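Local coordinates for putative Vgr protein (Escherichia coli, PDB 3WIT), which forms part of the type VI secretion system, this fragment being the C-terminal triple-stranded beta-helix, which probably serves in the trimeric spike at the tip of the secretion apparatus, at the interface of chains A and B. Coordinates in Å, arbitrary orientation; residue numbers count along the deposited sequence, not the author numbering. Chains: chain A/B, Putative Vgr protein.

The three contacts lie along one seam between chains A and B of the trimeric beta-helix. Contact 3 comes first in sequence, then contact 1, then contact 2. The C-alpha centres of contacts 1 and 3 are about 6 Å apart, and the two share A:Ser37, B:Leu41 and B:Thr42. Contact 2 is centred about 10 Å from contact 1 and 16 Å from contact 3. A serine (contacts 1 and 3) or threonine (contact 2) donates to a strand-end carbonyl of chain B. In contacts 1 and 2 an isoleucine of chain B reaches between two A strands. Three copies form the assembly, so the seam should recur.

Contact 1: the interface of chains A and B. Residues chain A 37-39, 49-50; chain B 41-42, 44-46.
The start of strand 37-42 and the end of strand 45-50 of chain A meet the end of strand 37-42 and the start of strand 45-50 of chain B. A:Ser37 and B:Thr42 make a polar link. The serine hydroxyl OG donates a hydrogen bond to the backbone carbonyl O of B:Thr42 at 2.7 Å. It meets the oxygen nearly head-on, with a C=O...OG angle of 167°. OG lies anti to the carbonyl carbon of its own residue (chi1 -39°), which points it at chain B. The same OG lies 3.4 Å from CA of B:Gly45.

B:Ile46 hides the most surface in this patch. Its side chain reaches between the two A strands. The tip CD1 rests 3.4 Å from the backbone O of A:Lys38 and 3.6 Å from the backbone O of A:Gln49. The long branch is extended (chi2 177°), which carries CD1 to this depth. On the way, CG1 packs 3.8 Å from CG2 of A:Val50; these two side chains run past each other in opposite directions. CG1 of A:Ile39 meets the CD1 tip at 3.9 Å, the two side chains crossing at a slant. B:Leu41 adds its CD2 branch, 3.8 Å from the backbone O of A:Ser37.

The site lies at the strand ends, by the turn of chain B that holds B:Asp44, midway along the seam of the triple-stranded beta-helix.

Contact 2: the interface of chains A and B. Residues chain A 54-56, 65-67, 69; chain B 58-59, 62-63.
B:Ile63 and A:Thr54 meet in the C-terminal part of this triple-stranded beta-helix of the VgrG family. B:Ile63 buries the most surface, 59 Å². It reaches between strands 54-59 and 62-66 of chain A. Its CG1 lies anti to its own carbonyl carbon (chi1 -64°), and the long branch continues extended into chain A. The tip CD1 packs 3.5 Å from the CG2 branch of A:Ile65. It also comes 3.4 Å from the backbone O of A:Val66.

The backbone of B:Ile63 is held too. Its N donates a hydrogen bond to O of A:Ser69 at 2.9 Å. A:Ser69 and B:Gly62 form a parallel beta bridge here.

A:Thr54 uses both branches. OG1 donates to the backbone O of B:Ser59 at 2.7 Å, in the carbonyl plane. With OG1 anti to the carbonyl carbon (chi1 -62°), the methyl CG2 falls anti to the backbone N and lies along B:Ile63, 3.5 Å from its CG1. The two side chains pass in opposite directions. CG2 also touches CB of B:Leu58 at 4.0 Å.

A:Ile56 supports the isoleucine tip, with CG1 3.8 Å from CD1 of B:Ile63. The A:Ile56 side chain crosses that of B:Leu58 at about a right angle.

Contact 3: the interface of chains A and B. Residues chain A 2, 32-34, 37; chain B 28-30, 41-43.
A:Val34, at the end of strand 28-34, packs against B:Ile30 and B:Leu41 in the triple-stranded beta-helix of this VgrG fragment. It buries 85 Å², and its two methyl branches face different partners. CG1 is anti to the backbone N (chi1 176°) and reaches the end of strand 37-42 in chain B. There it lies 3.8 Å from the ring carbon CD of B:Pro43. It also packs 3.8 Å from CB of B:Lys28. CG2, beside the backbone N, turns towards B:Ile30 and B:Leu41. It lies 3.6 Å from the backbone O of B:Leu41.

B:Ile30 answers from the neighbouring B strand. Its side chain slides past A:Val34 in the opposite direction, with CG1 and CD1 each close to the CG2 methyl. The long branch is extended (chi2 165°), and its tip CD1 settles over the chain A backbone. CD1 comes 3.5 Å from N of A:Ala33. The same tip touches CB of A:Leu32 at 3.9 Å.

The CD2 branch of B:Leu41 contacts strand 28-34 of chain A, 3.5 Å from the backbone O of A:Leu32. On strand 2-8 of chain A, the methyl CG2 of A:Thr2 meets CB of B:Lys28 at 3.9 Å.

Contact 1: the interface of chains A and B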
loop_
_atom_site.group_PDB
_atom_site.type_symbol
_atom_site.label_atom_id
_atom_site.label_comp_id
_atom_site.label_asym_id
_atom_site.label_seq_id
_atom_site.Cartn_x
_atom_site.Cartn_y
_atom_site.Cartn_z
ATOM N N SER A 37 -13.254 0.365 -1.901
ATOM C CA SER A 37 -11.855 0.371 -1.493
ATOM C C SER A 37 -11.423 -1.056 -1.184
ATOM O O SER A 37 -12.050 -1.730 -0.354
ATOM C CB SER A 37 -11.672 1.253 -0.259
ATOM O OG SER A 37 -12.487 2.420 -0.345
ATOM N N LYS A 38 -10.368 -1.522 -1.845
ATOM C CA LYS A 38 -9.967 -2.930 -1.740
ATOM C C LYS A 38 -8.474 -3.071 -1.719
ATOM O O LYS A 38 -7.767 -2.335 -2.414
ATOM C CB LYS A 38 -10.483 -3.725 -2.945
ATOM C CG LYS A 38 -11.967 -3.735 -3.131
ATOM C CD LYS A 38 -12.318 -4.714 -4.253
ATOM C CE LYS A 38 -13.810 -4.967 -4.336
ATOM N NZ LYS A 38 -14.582 -3.727 -4.623
ATOM N N ILE A 39 -7.994 -4.024 -0.920
ATOM C CA ILE A 39 -6.628 -4.517 -1.004
ATOM C C ILE A 39 -6.719 -6.035 -1.211
ATOM O O ILE A 39 -7.426 -6.733 -0.457
ATOM C CB ILE A 39 -5.814 -4.233 0.264
ATOM C CG1 ILE A 39 -5.590 -2.739 0.445
ATOM C CG2 ILE A 39 -4.438 -4.918 0.171
ATOM C CD1 ILE A 39 -4.966 -2.363 1.814
ATOM N N GLN A 49 -6.889 -0.505 -4.468
ATOM C CA GLN A 49 -7.678 0.346 -5.346
ATOM C C GLN A 49 -8.840 0.964 -4.646
ATOM O O GLN A 49 -9.357 0.433 -3.651
ATOM C CB GLN A 49 -8.213 -0.427 -6.543
ATOM C CG GLN A 49 -9.051 -1.598 -6.170
ATOM C CD GLN A 49 -9.377 -2.439 -7.383
ATOM O OE1 GLN A 49 -9.093 -3.637 -7.413
ATOM N NE2 GLN A 49 -9.951 -1.806 -8.408
ATOM N N VAL A 50 -9.270 2.090 -5.195
ATOM C CA VAL A 50 -10.427 2.801 -4.690
ATOM C C VAL A 50 -11.200 3.260 -5.904
ATOM O O VAL A 50 -10.699 4.044 -6.727
ATOM C CB VAL A 50 -10.051 4.014 -3.849
ATOM C CG1 VAL A 50 -11.305 4.707 -3.377
ATOM C CG2 VAL A 50 -9.174 3.581 -2.640
ATOM N N LEU B 41 -9.115 1.070 5.744
ATOM C CA LEU B 41 -9.971 1.122 4.568
ATOM C C LEU B 41 -11.344 1.593 4.997
ATOM O O LEU B 41 -11.906 1.092 5.993
ATOM C CB LEU B 41 -10.082 -0.265 3.911
ATOM C CG LEU B 41 -8.825 -0.981 3.410
ATOM C CD1 LEU B 41 -8.176 -1.814 4.494
ATOM C CD2 LEU B 41 -9.236 -1.882 2.232
ATOM N N THR B 42 -11.901 2.553 4.256
ATOM C CA THR B 42 -13.235 3.055 4.539
ATOM C C THR B 42 -13.948 3.262 3.189
ATOM O O THR B 42 -13.340 3.089 2.140
ATOM C CB THR B 42 -13.156 4.406 5.273
ATOM O OG1 THR B 42 -12.375 5.333 4.492
ATOM C CG2 THR B 42 -12.538 4.241 6.664
ATOM N N ASP B 44 -14.361 5.925 1.869
ATOM C CA ASP B 44 -13.692 7.074 1.254
ATOM C C ASP B 44 -12.366 6.721 0.630
ATOM O O ASP B 44 -11.843 7.483 -0.200
ATOM C CB ASP B 44 -13.422 8.135 2.292
ATOM C CG ASP B 44 -14.622 8.999 2.558
ATOM O OD1 ASP B 44 -15.644 8.888 1.832
ATOM O OD2 ASP B 44 -14.526 9.817 3.493
ATOM N N GLY B 45 -11.790 5.598 1.045
ATOM C CA GLY B 45 -10.550 5.146 0.420
ATOM C C GLY B 45 -9.642 4.364 1.345
ATOM O O GLY B 45 -10.095 3.702 2.291
ATOM N N ILE B 46 -8.343 4.467 1.100
ATOM C CA ILE B 46 -7.370 3.673 1.830
ATOM C C ILE B 46 -6.275 4.605 2.309
ATOM O O ILE B 46 -5.822 5.483 1.568
ATOM C CB ILE B 46 -6.754 2.588 0.924
ATOM C CG1 ILE B 46 -7.860 1.676 0.380
ATOM C CG2 ILE B 46 -5.635 1.827 1.674
ATOM C CD1 ILE B 46 -7.370 0.559 -0.620
#

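Contact 2: the interface of chains A and B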
loop_
_atom_site.group_PDB
_atom_site.type_symbol
_atom_site.label_atom_id
_atom_site.label_comp_id
_atom_site.label_asym_id
_atom_site.label_seq_id
_atom_site.Cartn_x
_atom_site.Cartn_y
_atom_site.Cartn_z
ATOM N N THR A 54 -8.412 4.617 -9.373
ATOM C CA THR A 54 -7.248 4.820 -8.513
ATOM C C THR A 54 -6.704 3.447 -8.187
ATOM O O THR A 54 -7.406 2.643 -7.542
ATOM C CB THR A 54 -7.668 5.504 -7.214
ATOM O OG1 THR A 54 -8.228 6.796 -7.513
ATOM C CG2 THR A 54 -6.471 5.634 -6.249
ATOM N N VAL A 55 -5.484 3.142 -8.631
ATOM C CA VAL A 55 -4.936 1.786 -8.422
ATOM C C VAL A 55 -3.437 1.765 -8.211
ATOM O O VAL A 55 -2.699 2.399 -8.961
ATOM C CB VAL A 55 -5.157 0.875 -9.657
ATOM C CG1 VAL A 55 -4.642 -0.526 -9.361
ATOM C CG2 VAL A 55 -6.608 0.817 -10.089
ATOM N N ILE A 56 -2.976 1.048 -7.193
ATOM C CA ILE A 56 -1.569 0.686 -7.102
ATOM C C ILE A 56 -1.477 -0.824 -7.233
ATOM O O ILE A 56 -2.095 -1.559 -6.459
ATOM C CB ILE A 56 -0.953 1.121 -5.778
ATOM C CG1 ILE A 56 -1.001 2.643 -5.676
ATOM C CG2 ILE A 56 0.499 0.601 -5.655
ATOM C CD1 ILE A 56 -0.572 3.177 -4.343
ATOM N N ILE A 65 1.222 2.753 -10.629
ATOM C CA ILE A 65 0.472 3.658 -9.752
ATOM C C ILE A 65 -0.312 4.547 -10.708
ATOM O O ILE A 65 0.293 5.132 -11.595
ATOM C CB ILE A 65 1.423 4.548 -8.920
ATOM C CG1 ILE A 65 2.275 3.681 -7.994
ATOM C CG2 ILE A 65 0.639 5.611 -8.103
ATOM C CD1 ILE A 65 3.382 4.411 -7.282
ATOM N N VAL A 66 -1.647 4.602 -10.579
ATOM C CA VAL A 66 -2.490 5.494 -11.411
ATOM C C VAL A 66 -3.554 6.157 -10.504
ATOM O O VAL A 66 -4.080 5.528 -9.575
ATOM C CB VAL A 66 -3.206 4.783 -12.574
ATOM C CG1 VAL A 66 -2.219 4.200 -13.560
ATOM C CG2 VAL A 66 -4.087 3.679 -12.060
ATOM N N GLY A 67 -3.843 7.427 -10.771
ATOM C CA GLY A 67 -4.855 8.172 -10.040
ATOM C C GLY A 67 -5.239 9.408 -10.823
ATOM O O GLY A 67 -4.405 9.955 -11.556
ATOM N N SER A 69 -5.574 12.372 -9.925
ATOM C CA SER A 69 -4.497 13.282 -9.570
ATOM C C SER A 69 -3.549 12.499 -8.727
ATOM O O SER A 69 -3.975 11.834 -7.782
ATOM C CB SER A 69 -5.048 14.447 -8.755
ATOM O OG SER A 69 -5.919 15.196 -9.563
ATOM N N LEU B 58 -5.159 6.894 -0.778
ATOM C CA LEU B 58 -5.845 6.632 -2.034
ATOM C C LEU B 58 -7.310 6.991 -1.867
ATOM O O LEU B 58 -7.950 6.574 -0.879
ATOM C CB LEU B 58 -5.735 5.136 -2.366
ATOM C CG LEU B 58 -4.375 4.537 -2.756
ATOM C CD1 LEU B 58 -3.505 4.252 -1.556
ATOM C CD2 LEU B 58 -4.635 3.238 -3.534
ATOM N N SER B 59 -7.855 7.734 -2.824
ATOM C CA SER B 59 -9.264 8.113 -2.785
ATOM C C SER B 59 -9.787 7.907 -4.181
ATOM O O SER B 59 -9.017 7.585 -5.078
ATOM C CB SER B 59 -9.395 9.575 -2.433
ATOM O OG SER B 59 -9.175 10.377 -3.586
ATOM N N GLY B 62 -7.743 10.240 -6.598
ATOM C CA GLY B 62 -6.307 10.133 -6.833
ATOM C C GLY B 62 -5.519 9.626 -5.656
ATOM O O GLY B 62 -6.043 8.932 -4.789
ATOM N N ILE B 63 -4.236 9.959 -5.631
ATOM C CA ILE B 63 -3.328 9.357 -4.668
ATOM C C ILE B 63 -2.424 10.467 -4.182
ATOM O O ILE B 63 -1.952 11.292 -4.989
ATOM C CB ILE B 63 -2.444 8.263 -5.352
ATOM C CG1 ILE B 63 -3.308 7.116 -5.860
ATOM C CG2 ILE B 63 -1.383 7.720 -4.401
ATOM C CD1 ILE B 63 -2.542 6.026 -6.626
#

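Contact 3: the interface of chains A and B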
loop_
_atom_site.group_PDB
_atom_site.type_symbol
_atom_site.label_atom_id
_atom_site.label_comp_id
_atom_site.label_asym_id
_atom_site.label_seq_id
_atom_site.Cartn_x
_atom_site.Cartn_y
_atom_site.Cartn_z
ATOM N N THR A 2 -18.837 -4.979 3.141
ATOM C CA THR A 2 -17.469 -5.142 3.640
ATOM C C THR A 2 -17.082 -6.623 3.739
ATOM O O THR A 2 -17.897 -7.457 4.118
ATOM C CB THR A 2 -17.234 -4.473 5.006
ATOM O OG1 THR A 2 -18.140 -5.019 5.968
ATOM C CG2 THR A 2 -17.470 -2.987 4.922
ATOM N N LEU A 32 -9.290 -7.568 1.497
ATOM C CA LEU A 32 -9.865 -6.632 2.463
ATOM C C LEU A 32 -10.650 -5.632 1.626
ATOM O O LEU A 32 -10.083 -4.978 0.764
ATOM C CB LEU A 32 -8.772 -5.875 3.186
ATOM C CG LEU A 32 -7.754 -6.712 3.950
ATOM C CD1 LEU A 32 -6.681 -5.812 4.570
ATOM C CD2 LEU A 32 -8.528 -7.455 5.002
ATOM N N ALA A 33 -11.940 -5.504 1.871
ATOM C CA ALA A 33 -12.764 -4.613 1.075
ATOM C C ALA A 33 -13.798 -3.861 1.927
ATOM O O ALA A 33 -14.475 -4.442 2.786
ATOM C CB ALA A 33 -13.455 -5.411 -0.027
ATOM N N VAL A 34 -13.906 -2.558 1.686
ATOM C CA VAL A 34 -14.978 -1.771 2.228
ATOM C C VAL A 34 -15.548 -1.001 1.023
ATOM O O VAL A 34 -14.834 -0.200 0.413
ATOM C CB VAL A 34 -14.434 -0.781 3.302
ATOM C CG1 VAL A 34 -15.545 0.099 3.785
ATOM C CG2 VAL A 34 -13.823 -1.546 4.498
ATOM N N SER A 37 -13.254 0.365 -1.901
ATOM C CA SER A 37 -11.855 0.371 -1.493
ATOM C C SER A 37 -11.423 -1.056 -1.184
ATOM O O SER A 37 -12.050 -1.730 -0.354
ATOM C CB SER A 37 -11.672 1.253 -0.259
ATOM O OG SER A 37 -12.487 2.420 -0.345
ATOM N N LYS B 28 -18.378 1.413 8.631
ATOM C CA LYS B 28 -17.809 0.411 7.717
ATOM C C LYS B 28 -16.329 0.698 7.637
ATOM O O LYS B 28 -15.904 1.688 7.034
ATOM C CB LYS B 28 -18.353 0.550 6.298
ATOM C CG LYS B 28 -19.853 0.415 6.126
ATOM C CD LYS B 28 -20.168 0.455 4.624
ATOM C CE LYS B 28 -21.600 0.077 4.305
ATOM N NZ LYS B 28 -21.710 -0.325 2.875
ATOM N N GLU B 29 -15.507 -0.157 8.223
ATOM C CA GLU B 29 -14.096 0.173 8.276
ATOM C C GLU B 29 -13.323 -1.103 8.479
ATOM O O GLU B 29 -13.831 -2.005 9.149
ATOM C CB GLU B 29 -13.878 1.098 9.462
ATOM C CG GLU B 29 -12.451 1.519 9.673
ATOM C CD GLU B 29 -12.350 2.661 10.683
ATOM O OE1 GLU B 29 -11.220 3.170 10.911
ATOM O OE2 GLU B 29 -13.413 3.042 11.238
ATOM N N ILE B 30 -12.131 -1.184 7.897
ATOM C CA ILE B 30 -11.172 -2.241 8.255
ATOM C C ILE B 30 -9.939 -1.490 8.733
ATOM O O ILE B 30 -9.523 -0.513 8.088
ATOM C CB ILE B 30 -10.791 -3.073 7.031
ATOM C CG1 ILE B 30 -11.946 -3.962 6.629
ATOM C CG2 ILE B 30 -9.524 -3.937 7.328
ATOM C CD1 ILE B 30 -11.811 -4.550 5.224
ATOM N N LEU B 41 -9.115 1.070 5.744
ATOM C CA LEU B 41 -9.971 1.122 4.568
ATOM C C LEU B 41 -11.344 1.593 4.997
ATOM O O LEU B 41 -11.906 1.092 5.993
ATOM C CB LEU B 41 -10.082 -0.265 3.911
ATOM C CG LEU B 41 -8.825 -0.981 3.410
ATOM C CD1 LEU B 41 -8.176 -1.814 4.494
ATOM C CD2 LEU B 41 -9.236 -1.882 2.232
ATOM N N THR B 42 -11.901 2.553 4.256
ATOM C CA THR B 42 -13.235 3.055 4.539
ATOM C C THR B 42 -13.948 3.262 3.189
ATOM O O THR B 42 -13.340 3.089 2.140
ATOM C CB THR B 42 -13.156 4.406 5.273
ATOM O OG1 THR B 42 -12.375 5.333 4.492
ATOM C CG2 THR B 42 -12.538 4.241 6.664
ATOM N N PRO B 43 -15.213 3.670 3.209
ATOM C CA PRO B 43 -15.804 3.920 1.897
ATOM C C PRO B 43 -15.111 5.084 1.153
ATOM O O PRO B 43 -15.275 5.197 -0.052
ATOM C CB PRO B 43 -17.229 4.265 2.251
ATOM C CG PRO B 43 -17.475 3.537 3.508
ATOM C CD PRO B 43 -16.227 3.759 4.268
#